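Local coordinates for protein HemO (Neisseria meningitidis, PDB 1J77) that binds heme and probably cleaves its porphyrin ring oxidatively, as heme oxygenases do, at residues A[15-19]-A[173-178]; A[44-48]-A[190-194]; A[54-60]-A[72-78]. All coordinates share one frame; numbering follows the deposited sequence.

All three contacts join helices or the loops beside them in an all-helical heme-binding chain. Contact 1 (15-19 with 173-178) and contact 2 (44-48 with 190-194) lie on different turns of helix 167-192, their centres about 24 Å apart. Contacts 2 and 3 both use helix 39-60, which in contact 3 meets a loop and the first residue of helix 78-87. All are partly buried; contacts 1 and 3 include exposed residues, while contact 2 has none among those that touch. Contact 1 adds one weak hydrogen bond to its apolar packing. Contact 2 has a phenylalanine ring and a threonine methyl at a helix end, with no hydrogen bond across, and contact 3 two tyrosine rings with the largest buried area.

Contact 1: A[15-19]-A[173-178]; sequences LKADT and AIQGAR. With HEM (protoporphyrin IX containing Fe), chain B.
Leu15 and Ile174 carry the apolar part of this contact, where helix 11-32, the proximal helix bearing the axial heme ligand His23, meets helix 167-192 with local axes 9.9 Å apart at 46°. The CD2 branch of Leu15 reaches between two successive turns, 3.7 Å from Ile174 CG1 and 4.0 Å from Ala177 CB. One turn on, Thr19 sends CG2 against the same Ala177 methyl; with chi1 at 64°, OG1 turns back to donate to Leu15 O, 2.8 Å away, from above the carbonyl plane.

At the outer margin, the extended Arg178 chain brings NH2 to Asp18 O, a weak hydrogen bond of 3.4 Å at the guanidinium edge. The Asp18 carboxylate makes no salt bridge with it: OD2 stays 4.4 Å from Arg178 NH2, well out of the guanidinium plane, and lies against Ile174 CD1.

Toward the heme, Lys16 bends at chi4 and puts NZ 3.7 Å from HEM O2D, its charge probably helping balance the propionate. The heme-binding Tyr112 packs on Leu15, Thr19 and Ala177. Burial of apolar side chains probably supplies most of the attraction, and the Asp18 and Arg178 charges may add a little at the exposed edge.

Contact 2: A[44-48]-A[190-194]; sequences KFLKL and ETFGL
Phe192 lays one face of its ring against Lys44. The lysine CB stands 3.8 Å from the ring centroid and 27° off the normal, displaced toward the rim, in a CH-pi contact whose shortest approach is Lys44 CB to Phe192 CZ, 3.5 Å. Phe45 adds its CB near Phe192 CZ, and Leu48 meets the ring at its edge, with CD2 4.4 Å from Phe192 CE1. Beside the phenylalanine, Thr191 presses its methyl CG2 to within 3.5 Å of Lys44 O.

The torsions of the two residues on helix 167-192 account for these approaches. A chi1 of -56° places Thr191 CG2 opposite its backbone N, facing helix 39-60, while OG1 turns back to bond Val187 O in its own helix. Phe192 has CG opposite its carbonyl carbon (chi1 -79°), which swings the ring across to Lys44. Val33 also packs on Phe192, and Tyr184 touches both Phe45 and Leu48; the nearest atoms of the Phe45 side chain and the heme are about 6 Å apart.

Gly193 is the first residue to leave helical angles, its positive phi part of a Schellman motif. The contact thus packs a helix C-terminus against the flank of helix 39-60 within the all-helical heme oxygenase fold.

Contact 3: A[54-60]-A[72-78]; sequences KAVDHIY and LEYMARY
The Tyr60 ring has Ala76 over one face, with CA 4.1 Å from the ring centroid and 10° off its normal, a nearly central CH-pi contact. Leu72 O lies at the edge near the ring plane, 3.5 Å from Tyr60 CD2, and Val56 CG2 of the tyrosine's own helix also sits in plane at the edge. The Leu72 side chain crosses that of Tyr60 at about a right angle, CD1 3.7 Å from Tyr60 CD2, and Met75 CB approaches Tyr60 CE2 obliquely. The second ring, Tyr78, takes Lys54 on one face: CB is 4.0 Å from the centroid, offset toward the rim. A bend at chi2 (63°) lets the lysine chain continue over the phenol end, bringing CD to 3.6 Å from Tyr78 OH.

Helix 39-60 ends here, and the loop between helices 63-68 and 78-87, with the first residue of helix 78-87, closes over its C-terminal turns, a local connection between successive helices of the all-helical heme oxygenase fold. The helix is kinked near His58 and Ile59, and Val56 O accepts from both Ile59 N and Tyr60 N.

No hydrogen bond joins the two segments directly. Asn66 ties their backbones together, giving its ND2 to Tyr60 O and receiving Glu73 N on OD1; Tyr60 O also has a bent CA-H...O contact with Glu73 CA at 3.1 Å. Asp57 stands with its carboxylate 60° to the Tyr78 ring and OD2 4.1 Å from Ala76 CB, while OD1 forms a salt bridge with Lys61. At its far end, the Tyr60 hydroxyl is hydrogen-bonded to Glu115 of helix 104-119.

Contact 1: A[15-19]-A[173-178]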
loop_
_atom_site.group_PDB
_atom_site.type_symbol
_atom_site.label_atom_id
_atom_site.label_comp_id
_atom_site.label_asym_id
_atom_site.label_seq_id
_atom_site.Cartn_x
_atom_site.Cartn_y
_atom_site.Cartn_z
ATOM N N LEU A 15 14.345 -1.058 -6.885
ATOM C CA LEU A 15 13.043 -0.481 -6.557
ATOM C C LEU A 15 13.141 0.161 -5.180
ATOM O O LEU A 15 12.754 1.339 -5.003
ATOM C CB LEU A 15 11.955 -1.564 -6.555
ATOM C CG LEU A 15 11.328 -1.839 -7.922
ATOM C CD1 LEU A 15 10.675 -3.161 -7.925
ATOM C CD2 LEU A 15 10.336 -0.767 -8.248
ATOM N N LYS A 16 13.605 -0.611 -4.196
ATOM C CA LYS A 16 13.765 -0.109 -2.809
ATOM C C LYS A 16 14.660 1.114 -2.765
ATOM O O LYS A 16 14.313 2.135 -2.163
ATOM C CB LYS A 16 14.386 -1.183 -1.900
ATOM C CG LYS A 16 14.484 -0.779 -0.419
ATOM C CD LYS A 16 15.004 -1.935 0.420
ATOM C CE LYS A 16 15.443 -1.498 1.809
ATOM N NZ LYS A 16 14.276 -1.184 2.667
ATOM N N ALA A 17 15.846 1.022 -3.343
ATOM C CA ALA A 17 16.799 2.152 -3.362
ATOM C C ALA A 17 16.214 3.440 -3.903
ATOM O O ALA A 17 16.355 4.508 -3.268
ATOM C CB ALA A 17 18.071 1.775 -4.169
ATOM N N ASP A 18 15.550 3.355 -5.049
ATOM C CA ASP A 18 15.042 4.497 -5.769
ATOM C C ASP A 18 13.777 5.072 -5.101
ATOM O O ASP A 18 13.377 6.154 -5.472
ATOM C CB ASP A 18 14.766 4.196 -7.282
ATOM C CG ASP A 18 16.020 3.912 -8.085
ATOM O OD1 ASP A 18 17.126 4.131 -7.562
ATOM O OD2 ASP A 18 15.963 3.509 -9.272
ATOM N N THR A 19 13.155 4.332 -4.183
ATOM C CA THR A 19 11.886 4.787 -3.542
ATOM C C THR A 19 11.897 4.912 -2.027
ATOM O O THR A 19 10.852 5.209 -1.415
ATOM C CB THR A 19 10.637 3.926 -3.939
ATOM O OG1 THR A 19 10.758 2.572 -3.485
ATOM C CG2 THR A 19 10.470 3.829 -5.437
ATOM N N ALA A 173 8.833 0.494 -14.427
ATOM C CA ALA A 173 8.280 -0.052 -13.172
ATOM C C ALA A 173 8.636 0.826 -11.968
ATOM O O ALA A 173 7.798 1.073 -11.106
ATOM C CB ALA A 173 8.751 -1.443 -12.935
ATOM N N ILE A 174 9.895 1.248 -11.877
ATOM C CA ILE A 174 10.285 2.139 -10.782
ATOM C C ILE A 174 9.515 3.461 -10.847
ATOM O O ILE A 174 9.046 3.991 -9.811
ATOM C CB ILE A 174 11.809 2.401 -10.843
ATOM C CG1 ILE A 174 12.526 1.140 -10.483
ATOM C CG2 ILE A 174 12.192 3.484 -9.876
ATOM C CD1 ILE A 174 13.944 1.176 -10.993
ATOM N N GLN A 175 9.364 4.032 -12.024
ATOM C CA GLN A 175 8.520 5.208 -12.163
ATOM C C GLN A 175 7.082 4.923 -11.687
ATOM O O GLN A 175 6.507 5.782 -11.045
ATOM C CB GLN A 175 8.524 5.764 -13.582
ATOM C CG GLN A 175 7.694 7.007 -13.768
ATOM C CD GLN A 175 8.186 8.191 -12.935
ATOM O OE1 GLN A 175 9.389 8.285 -12.582
ATOM N NE2 GLN A 175 7.275 9.112 -12.656
ATOM N N GLY A 176 6.526 3.759 -12.029
ATOM C CA GLY A 176 5.229 3.320 -11.531
ATOM C C GLY A 176 5.185 3.372 -10.000
ATOM O O GLY A 176 4.218 3.872 -9.449
ATOM N N ALA A 177 6.169 2.794 -9.335
ATOM C CA ALA A 177 6.261 2.796 -7.871
ATOM C C ALA A 177 6.328 4.235 -7.316
ATOM O O ALA A 177 5.593 4.571 -6.381
ATOM C CB ALA A 177 7.478 1.957 -7.396
ATOM N N ARG A 178 7.078 5.110 -7.966
ATOM C CA ARG A 178 7.120 6.523 -7.540
ATOM C C ARG A 178 5.685 7.121 -7.610
ATOM O O ARG A 178 5.232 7.828 -6.704
ATOM C CB ARG A 178 8.106 7.358 -8.408
ATOM C CG ARG A 178 9.578 7.025 -8.186
ATOM C CD ARG A 178 10.558 7.830 -8.994
ATOM N NE ARG A 178 11.885 7.528 -8.489
ATOM C CZ ARG A 178 13.014 7.777 -9.122
ATOM N NH1 ARG A 178 12.997 8.343 -10.319
ATOM N NH2 ARG A 178 14.165 7.450 -8.541
HETATM C CHA HEM B . 8.608 -1.471 3.923
HETATM C CHB HEM B . 7.178 1.112 7.761
HETATM C CHC HEM B . 3.448 2.880 5.160
HETATM C CHD HEM B . 5.187 0.654 1.186
HETATM C C1A HEM B . 8.485 -1.000 5.207
HETATM C C2A HEM B . 9.262 -1.456 6.382
HETATM C C3A HEM B . 8.846 -0.727 7.416
HETATM C C4A HEM B . 7.825 0.210 6.969
HETATM C CMA HEM B . 9.372 -0.843 8.868
HETATM C CAA HEM B . 10.316 -2.597 6.480
HETATM C CBA HEM B . 9.611 -3.870 6.949
HETATM C CGA HEM B . 10.535 -5.072 6.931
HETATM O O1A HEM B . 11.582 -5.012 6.222
HETATM O O2A HEM B . 10.218 -6.069 7.647
HETATM C C1B HEM B . 6.038 1.818 7.409
HETATM C C2B HEM B . 5.271 2.647 8.297
HETATM C C3B HEM B . 4.243 3.177 7.574
HETATM C C4B HEM B . 4.320 2.614 6.228
HETATM C CMB HEM B . 5.661 2.827 9.786
HETATM C CAB HEM B . 3.111 4.082 8.065
HETATM C CBB HEM B . 3.314 5.002 9.003
HETATM C C1C HEM B . 3.572 2.383 3.890
HETATM C C2C HEM B . 2.618 2.578 2.799
HETATM C C3C HEM B . 3.139 2.014 1.698
HETATM C C4C HEM B . 4.363 1.345 2.042
HETATM C CMC HEM B . 1.344 3.424 2.926
HETATM C CAC HEM B . 2.556 1.965 0.292
HETATM C CBC HEM B . 1.624 2.842 -0.067
HETATM C C1D HEM B . 6.252 -0.087 1.592
HETATM C C2D HEM B . 7.029 -0.880 0.676
HETATM C C3D HEM B . 8.101 -1.524 1.497
HETATM C C4D HEM B . 7.850 -1.065 2.842
HETATM C CMD HEM B . 6.788 -1.000 -0.831
HETATM C CAD HEM B . 9.173 -2.521 1.059
HETATM C CBD HEM B . 10.552 -1.931 1.052
HETATM C CGD HEM B . 11.432 -3.023 0.487
HETATM O O1D HEM B . 11.552 -3.086 -0.760
HETATM O O2D HEM B . 12.060 -3.782 1.288
HETATM N NA HEM B . 7.626 -0.007 5.616
HETATM N NB HEM B . 5.455 1.854 6.150
HETATM N NC HEM B . 4.586 1.624 3.382
HETATM N ND HEM B . 6.753 -0.195 2.897
HETATM FE FE HEM B . 6.185 0.892 4.483
HETATM O O HOH W 1 5.000 -0.612 4.867
#

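Contact 2: A[44-48]-A[190-194]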
loop_
_atom_site.group_PDB
_atom_site.type_symbol
_atom_site.label_atom_id
_atom_site.label_comp_id
_atom_site.label_asym_id
_atom_site.label_seq_id
_atom_site.Cartn_x
_atom_site.Cartn_y
_atom_site.Cartn_z
ATOM N N LYS A 44 -10.834 7.767 8.789
ATOM C CA LYS A 44 -10.175 8.496 7.703
ATOM C C LYS A 44 -9.037 7.673 7.114
ATOM O O LYS A 44 -8.847 7.631 5.879
ATOM C CB LYS A 44 -9.642 9.819 8.228
ATOM C CG LYS A 44 -10.603 10.515 9.241
ATOM C CD LYS A 44 -10.063 11.894 9.633
ATOM C CE LYS A 44 -11.033 12.715 10.417
ATOM N NZ LYS A 44 -10.751 14.138 10.162
ATOM N N PHE A 45 -8.309 7.009 7.968
ATOM C CA PHE A 45 -7.224 6.160 7.563
ATOM C C PHE A 45 -7.763 4.992 6.751
ATOM O O PHE A 45 -7.207 4.622 5.737
ATOM C CB PHE A 45 -6.443 5.670 8.772
ATOM C CG PHE A 45 -5.335 4.777 8.438
ATOM C CD1 PHE A 45 -4.262 5.285 7.749
ATOM C CD2 PHE A 45 -5.352 3.424 8.777
ATOM C CE1 PHE A 45 -3.241 4.465 7.364
ATOM C CE2 PHE A 45 -4.301 2.602 8.408
ATOM C CZ PHE A 45 -3.241 3.147 7.741
ATOM N N LEU A 46 -8.817 4.356 7.254
ATOM C CA LEU A 46 -9.394 3.239 6.523
ATOM C C LEU A 46 -9.897 3.684 5.147
ATOM O O LEU A 46 -9.816 2.898 4.168
ATOM C CB LEU A 46 -10.544 2.638 7.345
ATOM C CG LEU A 46 -10.196 1.771 8.559
ATOM C CD1 LEU A 46 -11.474 1.192 9.159
ATOM C CD2 LEU A 46 -9.232 0.679 8.339
ATOM N N LYS A 47 -10.475 4.872 5.041
ATOM C CA LYS A 47 -10.956 5.409 3.750
ATOM C C LYS A 47 -9.780 5.546 2.758
ATOM O O LYS A 47 -9.853 5.086 1.604
ATOM C CB LYS A 47 -11.793 6.701 3.912
ATOM C CG LYS A 47 -13.113 6.439 4.545
ATOM C CD LYS A 47 -13.759 7.714 4.906
ATOM C CE LYS A 47 -15.111 7.439 5.596
ATOM N NZ LYS A 47 -15.821 8.731 5.849
ATOM N N LEU A 48 -8.684 6.117 3.220
ATOM C CA LEU A 48 -7.481 6.257 2.442
ATOM C C LEU A 48 -6.972 4.875 1.978
ATOM O O LEU A 48 -6.699 4.686 0.781
ATOM C CB LEU A 48 -6.430 7.022 3.247
ATOM C CG LEU A 48 -4.960 6.721 2.939
ATOM C CD1 LEU A 48 -4.651 7.267 1.575
ATOM C CD2 LEU A 48 -4.082 7.348 4.068
ATOM N N GLU A 190 -6.327 14.703 0.499
ATOM C CA GLU A 190 -7.719 15.038 0.243
ATOM C C GLU A 190 -8.546 14.556 1.404
ATOM O O GLU A 190 -9.448 15.275 1.934
ATOM C CB GLU A 190 -8.188 14.398 -1.088
ATOM C CG GLU A 190 -7.489 14.990 -2.293
ATOM C CD GLU A 190 -8.210 14.701 -3.603
ATOM O OE1 GLU A 190 -9.357 14.179 -3.527
ATOM O OE2 GLU A 190 -7.617 14.993 -4.677
ATOM N N THR A 191 -8.250 13.364 1.883
ATOM C CA THR A 191 -8.996 12.729 2.920
ATOM C C THR A 191 -8.877 13.422 4.304
ATOM O O THR A 191 -9.842 13.530 4.989
ATOM C CB THR A 191 -8.545 11.311 2.989
ATOM O OG1 THR A 191 -8.732 10.740 1.688
ATOM C CG2 THR A 191 -9.428 10.440 3.919
ATOM N N PHE A 192 -7.672 13.819 4.672
ATOM C CA PHE A 192 -7.398 14.443 5.963
ATOM C C PHE A 192 -7.484 15.970 5.869
ATOM O O PHE A 192 -7.157 16.652 6.832
ATOM C CB PHE A 192 -6.051 13.954 6.501
ATOM C CG PHE A 192 -6.100 12.584 7.121
ATOM C CD1 PHE A 192 -5.886 11.410 6.343
ATOM C CD2 PHE A 192 -6.371 12.402 8.477
ATOM C CE1 PHE A 192 -5.940 10.207 6.897
ATOM C CE2 PHE A 192 -6.354 11.161 9.052
ATOM C CZ PHE A 192 -6.171 10.027 8.249
ATOM N N GLY A 193 -7.937 16.551 4.766
ATOM C CA GLY A 193 -8.124 17.993 4.719
ATOM C C GLY A 193 -6.863 18.832 4.691
ATOM O O GLY A 193 -6.814 19.939 5.225
ATOM N N LEU A 194 -5.837 18.308 4.033
ATOM C CA LEU A 194 -4.593 19.000 3.838
ATOM C C LEU A 194 -4.484 19.632 2.488
ATOM O O LEU A 194 -5.139 19.133 1.505
ATOM C CB LEU A 194 -3.442 18.004 4.032
ATOM C CG LEU A 194 -3.438 17.139 5.269
ATOM C CD1 LEU A 194 -2.178 16.276 5.366
ATOM C CD2 LEU A 194 -3.561 18.017 6.562
#

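Contact 3: A[54-60]-A[72-78]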
loop_
_atom_site.group_PDB
_atom_site.type_symbol
_atom_site.label_atom_id
_atom_site.label_comp_id
_atom_site.label_asym_id
_atom_site.label_seq_id
_atom_site.Cartn_x
_atom_site.Cartn_y
_atom_site.Cartn_z
ATOM N N LYS A 54 -8.242 -0.338 -3.658
ATOM C CA LYS A 54 -9.090 -0.460 -4.847
ATOM C C LYS A 54 -8.295 -0.204 -6.132
ATOM O O LYS A 54 -8.453 -0.908 -7.139
ATOM C CB LYS A 54 -10.292 0.486 -4.743
ATOM C CG LYS A 54 -11.163 0.572 -6.021
ATOM C CD LYS A 54 -11.810 -0.692 -6.396
ATOM C CE LYS A 54 -12.572 -0.552 -7.744
ATOM N NZ LYS A 54 -13.538 -1.664 -7.918
ATOM N N ALA A 55 -7.459 0.811 -6.128
ATOM C CA ALA A 55 -6.668 1.227 -7.261
ATOM C C ALA A 55 -5.722 0.146 -7.777
ATOM O O ALA A 55 -5.249 0.256 -8.915
ATOM C CB ALA A 55 -5.872 2.489 -6.920
ATOM N N VAL A 56 -5.366 -0.807 -6.923
ATOM C CA VAL A 56 -4.475 -1.858 -7.371
ATOM C C VAL A 56 -5.162 -3.180 -7.574
ATOM O O VAL A 56 -4.523 -4.156 -7.971
ATOM C CB VAL A 56 -3.241 -2.033 -6.456
ATOM C CG1 VAL A 56 -2.327 -0.796 -6.453
ATOM C CG2 VAL A 56 -3.647 -2.481 -5.042
ATOM N N ASP A 57 -6.469 -3.222 -7.375
ATOM C CA ASP A 57 -7.250 -4.444 -7.429
ATOM C C ASP A 57 -7.146 -5.187 -8.752
ATOM O O ASP A 57 -7.011 -6.384 -8.750
ATOM C CB ASP A 57 -8.713 -4.165 -7.077
ATOM C CG ASP A 57 -9.403 -5.402 -6.628
ATOM O OD1 ASP A 57 -10.424 -5.810 -7.255
ATOM O OD2 ASP A 57 -8.909 -6.052 -5.684
ATOM N N HIS A 58 -7.199 -4.427 -9.835
ATOM C CA HIS A 58 -7.140 -5.011 -11.188
ATOM C C HIS A 58 -5.723 -5.534 -11.502
ATOM O O HIS A 58 -5.534 -6.383 -12.416
ATOM C CB HIS A 58 -7.570 -3.958 -12.211
ATOM C CG HIS A 58 -6.586 -2.838 -12.386
ATOM N ND1 HIS A 58 -6.289 -1.947 -11.367
ATOM C CD2 HIS A 58 -5.765 -2.507 -13.417
ATOM C CE1 HIS A 58 -5.368 -1.092 -11.791
ATOM N NE2 HIS A 58 -5.010 -1.425 -13.019
ATOM N N ILE A 59 -4.710 -5.028 -10.799
ATOM C CA ILE A 59 -3.347 -5.501 -11.004
ATOM C C ILE A 59 -3.172 -6.853 -10.305
ATOM O O ILE A 59 -2.551 -7.756 -10.852
ATOM C CB ILE A 59 -2.331 -4.459 -10.495
ATOM C CG1 ILE A 59 -2.560 -3.119 -11.196
ATOM C CG2 ILE A 59 -0.867 -4.990 -10.705
ATOM C CD1 ILE A 59 -1.657 -1.996 -10.703
ATOM N N TYR A 60 -3.737 -7.005 -9.114
ATOM C CA TYR A 60 -3.667 -8.277 -8.379
ATOM C C TYR A 60 -4.375 -9.380 -9.137
ATOM O O TYR A 60 -3.984 -10.542 -9.048
ATOM C CB TYR A 60 -4.215 -8.201 -6.932
ATOM C CG TYR A 60 -3.173 -7.680 -5.918
ATOM C CD1 TYR A 60 -3.190 -6.364 -5.459
ATOM C CD2 TYR A 60 -2.211 -8.519 -5.392
ATOM C CE1 TYR A 60 -2.252 -5.899 -4.560
ATOM C CE2 TYR A 60 -1.272 -8.074 -4.501
ATOM C CZ TYR A 60 -1.287 -6.755 -4.081
ATOM O OH TYR A 60 -0.326 -6.343 -3.166
ATOM N N LEU A 72 -1.443 -14.809 -7.077
ATOM C CA LEU A 72 -1.365 -13.364 -6.846
ATOM C C LEU A 72 -2.702 -12.764 -6.497
ATOM O O LEU A 72 -2.786 -11.926 -5.592
ATOM C CB LEU A 72 -0.807 -12.659 -8.066
ATOM C CG LEU A 72 -0.700 -11.131 -8.027
ATOM C CD1 LEU A 72 0.338 -10.680 -6.925
ATOM C CD2 LEU A 72 -0.365 -10.542 -9.390
ATOM N N GLU A 73 -3.743 -13.143 -7.216
ATOM C CA GLU A 73 -5.053 -12.569 -6.955
ATOM C C GLU A 73 -5.485 -12.629 -5.476
ATOM O O GLU A 73 -6.255 -11.774 -5.008
ATOM C CB GLU A 73 -6.087 -13.260 -7.841
ATOM C CG GLU A 73 -6.142 -14.769 -7.710
ATOM C CD GLU A 73 -7.254 -15.364 -8.551
ATOM O OE1 GLU A 73 -8.413 -14.931 -8.354
ATOM O OE2 GLU A 73 -6.970 -16.237 -9.407
ATOM N N TYR A 74 -4.981 -13.612 -4.738
ATOM C CA TYR A 74 -5.397 -13.812 -3.340
ATOM C C TYR A 74 -4.664 -12.945 -2.317
ATOM O O TYR A 74 -5.088 -12.829 -1.154
ATOM C CB TYR A 74 -5.242 -15.282 -2.973
ATOM C CG TYR A 74 -6.092 -16.142 -3.833
ATOM C CD1 TYR A 74 -5.581 -17.270 -4.444
ATOM C CD2 TYR A 74 -7.418 -15.803 -4.067
ATOM C CE1 TYR A 74 -6.374 -18.053 -5.247
ATOM C CE2 TYR A 74 -8.213 -16.576 -4.865
ATOM C CZ TYR A 74 -7.686 -17.696 -5.452
ATOM O OH TYR A 74 -8.490 -18.458 -6.247
ATOM N N MET A 75 -3.581 -12.321 -2.755
ATOM C CA MET A 75 -2.811 -11.432 -1.896
ATOM C C MET A 75 -3.478 -10.064 -1.700
ATOM O O MET A 75 -3.057 -9.310 -0.819
ATOM C CB MET A 75 -1.404 -11.252 -2.452
ATOM C CG MET A 75 -0.552 -12.520 -2.398
ATOM S SD MET A 75 0.975 -12.282 -3.294
ATOM C CE MET A 75 1.580 -14.052 -3.464
ATOM N N ALA A 76 -4.516 -9.756 -2.480
ATOM C CA ALA A 76 -5.177 -8.445 -2.388
ATOM C C ALA A 76 -5.861 -8.187 -1.046
ATOM O O ALA A 76 -6.439 -9.089 -0.431
ATOM C CB ALA A 76 -6.161 -8.250 -3.518
ATOM N N ARG A 77 -5.781 -6.938 -0.577
ATOM C CA ARG A 77 -6.344 -6.576 0.725
ATOM C C ARG A 77 -7.581 -5.686 0.686
ATOM O O ARG A 77 -8.076 -5.220 1.688
ATOM C CB ARG A 77 -5.289 -5.817 1.522
ATOM C CG ARG A 77 -3.989 -6.523 1.691
ATOM C CD ARG A 77 -4.061 -7.650 2.636
ATOM N NE ARG A 77 -2.739 -7.996 3.144
ATOM C CZ ARG A 77 -2.413 -9.190 3.615
ATOM N NH1 ARG A 77 -3.310 -10.168 3.638
ATOM N NH2 ARG A 77 -1.188 -9.413 4.069
ATOM N N TYR A 78 -8.089 -5.397 -0.497
ATOM C CA TYR A 78 -9.250 -4.557 -0.582
ATOM C C TYR A 78 -10.446 -5.106 0.153
ATOM O O TYR A 78 -11.142 -4.372 0.840
ATOM C CB TYR A 78 -9.552 -4.330 -2.070
ATOM C CG TYR A 78 -10.740 -3.469 -2.416
ATOM C CD1 TYR A 78 -10.986 -2.258 -1.812
ATOM C CD2 TYR A 78 -11.592 -3.876 -3.434
ATOM C CE1 TYR A 78 -12.047 -1.515 -2.147
ATOM C CE2 TYR A 78 -12.668 -3.110 -3.810
ATOM C CZ TYR A 78 -12.902 -1.945 -3.167
ATOM O OH TYR A 78 -13.991 -1.205 -3.554
#